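Local coordinates for penicillin binding protein 2X (Streptococcus thermophilus, PDB 5U47) that probably cross-links the peptides of adjacent glycan strands in cell-wall peptidoglycan during septum formation, and is a penicillin-binding target of beta-lactams, at residues T241-S247 with T546-T552; K505-V511 with E525-S529. The protein carries 1 engineered substitution. All coordinates share one frame; numbering follows the deposited sequence. Where two conformers were deposited one is given.

Interaction 1 (T241-S247 with T546-T552); sequences TKGINAS and TVQEPKT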
loop_
_atom_site.group_PDB
_atom_site.type_symbol
_atom_site.label_atom_id
_atom_site.label_comp_id
_atom_site.label_asym_id
_atom_site.label_seq_id
_atom_site.Cartn_x
_atom_site.Cartn_y
_atom_site.Cartn_z
ATOM N N THR A 241 5.351 8.168 -23.042
ATOM C CA THR A 241 5.640 9.423 -22.327
ATOM C C THR A 241 7.122 9.687 -22.053
ATOM O O THR A 241 7.567 10.840 -22.103
ATOM C CB THR A 241 4.912 9.467 -20.962
ATOM O OG1 THR A 241 5.339 8.373 -20.141
ATOM C CG2 THR A 241 3.418 9.389 -21.136
ATOM N N LYS A 242 7.875 8.619 -21.789
ATOM C CA LYS A 242 9.283 8.709 -21.360
ATOM C C LYS A 242 9.418 9.643 -20.142
ATOM O O LYS A 242 10.308 10.505 -20.092
ATOM C CB LYS A 242 10.245 9.168 -22.467
ATOM C CG LYS A 242 10.321 8.306 -23.719
ATOM C CD LYS A 242 9.314 8.743 -24.771
ATOM C CE LYS A 242 9.638 8.084 -26.099
ATOM N NZ LYS A 242 8.608 8.407 -27.116
ATOM N N GLY A 243 8.507 9.487 -19.182
ATOM C CA GLY A 243 8.549 10.274 -17.961
ATOM C C GLY A 243 9.624 9.727 -17.041
ATOM O O GLY A 243 10.053 8.569 -17.189
ATOM N N ILE A 244 10.054 10.553 -16.089
ATOM C CA ILE A 244 11.054 10.134 -15.114
ATOM C C ILE A 244 10.450 9.176 -14.090
ATOM O O ILE A 244 11.154 8.366 -13.521
ATOM C CB ILE A 244 11.780 11.322 -14.452
ATOM C CG1 ILE A 244 10.853 12.136 -13.549
ATOM C CG2 ILE A 244 12.385 12.215 -15.543
ATOM C CD1 ILE A 244 11.588 13.203 -12.754
ATOM N N ASN A 245 9.143 9.288 -13.853
ATOM C CA ASN A 245 8.444 8.348 -12.970
ATOM C C ASN A 245 6.959 8.358 -13.277
ATOM O O ASN A 245 6.474 9.215 -14.008
ATOM C CB ASN A 245 8.745 8.592 -11.472
ATOM C CG ASN A 245 8.144 9.866 -10.937
ATOM O OD1 ASN A 245 6.934 10.065 -11.006
ATOM N ND2 ASN A 245 8.989 10.728 -10.360
ATOM N N ALA A 246 6.243 7.363 -12.774
ATOM C CA ALA A 246 4.811 7.298 -12.991
ATOM C C ALA A 246 4.205 6.350 -11.976
ATOM O O ALA A 246 4.922 5.544 -11.364
ATOM C CB ALA A 246 4.495 6.831 -14.414
ATOM N N SER A 247 2.885 6.456 -11.797
ATOM C CA SER A 247 2.171 5.585 -10.899
ATOM C C SER A 247 0.762 5.373 -11.427
ATOM O O SER A 247 0.242 6.190 -12.174
ATOM C CB SER A 247 2.110 6.184 -9.504
ATOM O OG SER A 247 1.300 7.342 -9.522
ATOM N N THR A 546 -0.496 8.962 -12.620
ATOM C CA THR A 546 0.389 10.115 -12.622
ATOM C C THR A 546 1.649 9.791 -13.433
ATOM O O THR A 546 2.042 8.645 -13.533
ATOM C CB THR A 546 0.855 10.534 -11.200
ATOM O OG1 THR A 546 1.862 9.625 -10.716
ATOM C CG2 THR A 546 -0.325 10.597 -10.197
ATOM N N VAL A 547 2.237 10.819 -14.029
ATOM C CA VAL A 547 3.497 10.734 -14.742
ATOM C C VAL A 547 4.197 12.083 -14.540
ATOM O O VAL A 547 3.593 13.153 -14.749
ATOM C CB VAL A 547 3.340 10.391 -16.251
ATOM C CG1 VAL A 547 2.484 11.405 -16.974
ATOM C CG2 VAL A 547 4.708 10.278 -16.918
ATOM N N GLN A 548 5.451 12.030 -14.095
ATOM C CA GLN A 548 6.233 13.215 -13.852
ATOM C C GLN A 548 7.217 13.456 -14.996
ATOM O O GLN A 548 7.931 12.543 -15.434
ATOM C CB GLN A 548 6.978 13.120 -12.512
ATOM C CG GLN A 548 7.759 14.383 -12.161
ATOM C CD GLN A 548 8.374 14.381 -10.772
ATOM O OE1 GLN A 548 8.037 13.568 -9.936
ATOM N NE2 GLN A 548 9.298 15.313 -10.533
ATOM N N GLU A 549 7.231 14.706 -15.460
ATOM C CA GLU A 549 8.129 15.190 -16.504
ATOM C C GLU A 549 8.220 14.296 -17.739
ATOM O O GLU A 549 9.292 13.809 -18.088
ATOM C CB GLU A 549 9.510 15.459 -15.911
ATOM C CG GLU A 549 9.485 16.517 -14.820
ATOM C CD GLU A 549 10.791 16.621 -14.053
ATOM O OE1 GLU A 549 11.855 16.675 -14.691
ATOM O OE2 GLU A 549 10.747 16.673 -12.800
ATOM N N PRO A 550 7.079 14.075 -18.405
ATOM C CA PRO A 550 7.086 13.311 -19.634
ATOM C C PRO A 550 7.841 14.071 -20.739
ATOM O O PRO A 550 7.595 15.262 -20.922
ATOM C CB PRO A 550 5.604 13.205 -19.985
ATOM C CG PRO A 550 4.980 14.410 -19.369
ATOM C CD PRO A 550 5.739 14.618 -18.094
ATOM N N LYS A 551 8.782 13.405 -21.417
ATOM C CA LYS A 551 9.498 14.017 -22.548
ATOM C C LYS A 551 8.521 14.385 -23.650
ATOM O O LYS A 551 8.660 15.433 -24.274
ATOM C CB LYS A 551 10.539 13.077 -23.172
ATOM C CG LYS A 551 11.976 13.246 -22.710
ATOM C CD LYS A 551 12.199 12.817 -21.285
ATOM C CE LYS A 551 13.667 12.952 -20.912
ATOM N NZ LYS A 551 13.902 12.648 -19.472
ATOM N N THR A 552 7.568 13.485 -23.896
ATOM C CA THR A 552 6.541 13.641 -24.919
ATOM C C THR A 552 5.209 13.561 -24.204
ATOM O O THR A 552 4.997 12.635 -23.405
ATOM C CB THR A 552 6.617 12.498 -25.965
ATOM O OG1 THR A 552 7.958 12.357 -26.439
ATOM C CG2 THR A 552 5.699 12.770 -27.156
HETATM O O HOH W 1 4.371 10.373 -10.321
#
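An antiparallel strand pairing in the five-stranded sheet of the transpeptidase domain joins S247 and A246, at the start of strand 245-252, to T546 and V547, at the end of strand 541-548. S247 and T546 form a hydrogen-bonded pair, with S247 N on T546 O at 2.9 Å and T546 N returning to S247 O. Their hydroxyls meet on one face, S247 OG to T546 OG1 at 2.6 Å. With chi1 of 76°, T546 OG1 sits between its backbone N and carbonyl carbon, where it also reaches a water that donates to N245 OD1. Beyond it, N245 ND2 donates to Q548 OE1 (3.0 Å) from above the carbonyl plane, the two amides standing 84° apart. Q548 NE2 in turn binds E549 OE2, which also takes a salt bridge from K520. On the other face A246 CB packs 4.2 Å from V547 CB; A246 also touches M234 and M238 of helix 224-241, and V547 touches F237. Past the strands, I244 N bonds to Q548 O, bent to 141° at the hydrogen, and T552 N bonds to the carbonyl O of T241, the last residue of that helix. Helix 224-241 thus leads into strand 245-252, which pairs with the sheet's middle strand, as in the penicillin-recognising, beta-lactamase-like fold.

Interaction 2 (K505-V511 with E525-S529); sequences KSGTAQV and ETLNS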
loop_
_atom_site.group_PDB
_atom_site.type_symbol
_atom_site.label_atom_id
_atom_site.label_comp_id
_atom_site.label_asym_id
_atom_site.label_seq_id
_atom_site.Cartn_x
_atom_site.Cartn_y
_atom_site.Cartn_z
ATOM N N LYS A 505 -11.259 13.676 -14.269
ATOM C CA LYS A 505 -10.633 14.988 -14.075
ATOM C C LYS A 505 -9.151 14.824 -14.289
ATOM O O LYS A 505 -8.514 13.957 -13.689
ATOM C CB LYS A 505 -10.894 15.588 -12.696
ATOM C CG LYS A 505 -10.321 17.015 -12.536
ATOM C CD LYS A 505 -10.996 18.034 -13.467
ATOM C CE LYS A 505 -10.354 19.406 -13.391
ATOM N NZ LYS A 505 -9.114 19.507 -14.213
ATOM N N SER A 506 -8.601 15.674 -15.129
ATOM C CA SER A 506 -7.203 15.656 -15.436
ATOM C C SER A 506 -6.519 16.642 -14.561
ATOM O O SER A 506 -7.138 17.551 -13.988
ATOM C CB SER A 506 -6.975 16.126 -16.888
ATOM O OG SER A 506 -7.512 17.436 -17.071
ATOM N N GLY A 507 -5.211 16.522 -14.534
ATOM C CA GLY A 507 -4.418 17.458 -13.824
ATOM C C GLY A 507 -3.039 17.667 -14.408
ATOM O O GLY A 507 -2.447 16.787 -15.055
ATOM N N THR A 508 -2.552 18.879 -14.209
ATOM C CA THR A 508 -1.203 19.258 -14.547
ATOM C C THR A 508 -0.802 19.936 -13.259
ATOM O O THR A 508 -1.660 20.533 -12.574
ATOM C CB THR A 508 -1.109 20.251 -15.720
ATOM O OG1 THR A 508 -1.838 21.444 -15.406
ATOM C CG2 THR A 508 -1.668 19.634 -16.993
ATOM N N ALA A 509 0.463 19.808 -12.894
ATOM C CA ALA A 509 0.968 20.443 -11.708
ATOM C C ALA A 509 2.364 20.922 -12.006
ATOM O O ALA A 509 3.167 20.237 -12.676
ATOM C CB ALA A 509 0.953 19.488 -10.515
ATOM N N GLN A 510 2.636 22.106 -11.489
ATOM C CA GLN A 510 3.930 22.712 -11.610
ATOM C C GLN A 510 4.824 21.913 -10.645
ATOM O O GLN A 510 4.362 21.491 -9.569
ATOM C CB GLN A 510 3.829 24.185 -11.176
ATOM C CG GLN A 510 4.513 25.160 -12.101
ATOM C CD GLN A 510 3.752 25.359 -13.401
ATOM O OE1 GLN A 510 2.626 24.868 -13.565
ATOM N NE2 GLN A 510 4.358 26.101 -14.333
ATOM N N VAL A 511 6.067 21.664 -11.035
ATOM C CA VAL A 511 6.994 20.912 -10.198
ATOM C C VAL A 511 8.082 21.830 -9.639
ATOM O O VAL A 511 8.646 22.623 -10.391
ATOM C CB VAL A 511 7.655 19.756 -10.969
ATOM C CG1 VAL A 511 8.693 19.046 -10.101
ATOM C CG2 VAL A 511 6.596 18.765 -11.435
ATOM N N GLU A 525 7.603 19.987 -18.190
ATOM C CA GLU A 525 8.303 19.738 -16.934
ATOM C C GLU A 525 7.232 19.927 -15.838
ATOM O O GLU A 525 7.251 20.854 -15.020
ATOM C CB GLU A 525 9.518 20.662 -16.821
ATOM C CG GLU A 525 10.749 19.983 -16.224
ATOM C CD GLU A 525 12.038 20.703 -16.579
ATOM O OE1 GLU A 525 13.054 20.010 -16.816
ATOM O OE2 GLU A 525 12.032 21.958 -16.650
ATOM N N THR A 526 6.287 18.999 -15.870
ATOM C CA THR A 526 5.114 19.008 -15.021
ATOM C C THR A 526 4.755 17.620 -14.560
ATOM O O THR A 526 5.297 16.627 -15.058
ATOM C CB THR A 526 3.885 19.480 -15.844
ATOM O OG1 THR A 526 3.795 18.691 -17.052
ATOM C CG2 THR A 526 3.986 20.963 -16.198
ATOM N N LEU A 527 3.850 17.573 -13.593
ATOM C CA LEU A 527 3.298 16.340 -13.106
ATOM C C LEU A 527 1.932 16.286 -13.748
ATOM O O LEU A 527 1.111 17.184 -13.525
ATOM C CB LEU A 527 3.143 16.355 -11.592
ATOM C CG LEU A 527 2.449 15.098 -11.066
ATOM C CD1 LEU A 527 3.333 13.865 -11.208
ATOM C CD2 LEU A 527 2.064 15.283 -9.620
ATOM N N ASN A 528 1.708 15.270 -14.579
ATOM C CA ASN A 528 0.421 15.073 -15.249
ATOM C C ASN A 528 -0.343 13.923 -14.618
ATOM O O ASN A 528 0.242 12.890 -14.300
ATOM C CB ASN A 528 0.652 14.804 -16.740
ATOM C CG ASN A 528 1.318 15.981 -17.448
ATOM O OD1 ASN A 528 1.336 17.090 -16.943
ATOM N ND2 ASN A 528 1.834 15.740 -18.625
ATOM N N SER A 529 -1.647 14.086 -14.447
ATOM C CA SER A 529 -2.430 13.062 -13.776
ATOM C C SER A 529 -3.872 13.022 -14.198
ATOM O O SER A 529 -4.367 13.933 -14.861
ATOM C CB SER A 529 -2.336 13.244 -12.253
ATOM O OG SER A 529 -2.927 14.456 -11.800
HETATM O O HOH W 2 6.846 22.966 -13.298
#
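G507 and S529, and further along A509 and L527, are the hydrogen-bonded pairs that join strand 503-510 to strand 526-534; the short segments 505-510 and 526-529 run antiparallel at 166°. G507 N lies 2.7 Å from S529 O, and S529 N answers to G507 O. At the second pair the two bonds differ: L527 N reaches A509 O at 2.9 Å and is nearly straight, whereas A509 N to L527 O is bent to 125° and weak. Between them, in the non-hydrogen-bonded pair T508 and N528, the CA of N528 makes a C-H...O contact with G507 O, and the CA of T508 does the same with L527 O.

Residues K505, S506 and G507 fit the KSG form of the K(T/S)G motif, which in penicillin-binding proteins lies on the strand edging the active site. K505 NZ donates to S506 O at 2.8 Å and is hydrogen-bonded to S354 OG, while S506 OG is bonded to T484 OG1. The hydroxyl of S529 lies against the glycine backbone, its OG 3.9 Å from G507 CA.

Apolar contact runs from A509 and L527 to V511. A509 CB lies 4.0 Å from L527 CB, and V511 CG2 comes alongside the same CB. V511 CG1 is anti to the backbone N (chi1 176°), which turns CG2 toward the T526-L527 peptide.

Polar side chains collect on the other face, that of T508, T526 and N528. T526 OG1 gives its hydrogen to N528 OD1 at 2.9 Å, from above the amide's carbonyl plane, a bond that restrains the rotation of the N528 amide. At the far end a water accepts from V511 N and donates to E525 O.

Interactions 1 and 2 lie in one antiparallel sheet, their centres about 10 Å apart, and meet where strand 526-534 neighbours strand 541-548. Two probable backbone hydrogen bonds join them: V547 O to N528 N and E549 N to T526 O, each 2.8 Å. Side chains add to the seam, with P550 CG 3.5 Å from N528 ND2. Along the chain, interaction 2 is nested within the loop closed by interaction 1, which brings residues some 300 positions apart together. The two contacts span the sheet from strand 245-252, beside helix 224-241, to strand 503-510, which is outermost; there K505 packs on K298 of what is probably the SxxK active-site motif (S295 and K298).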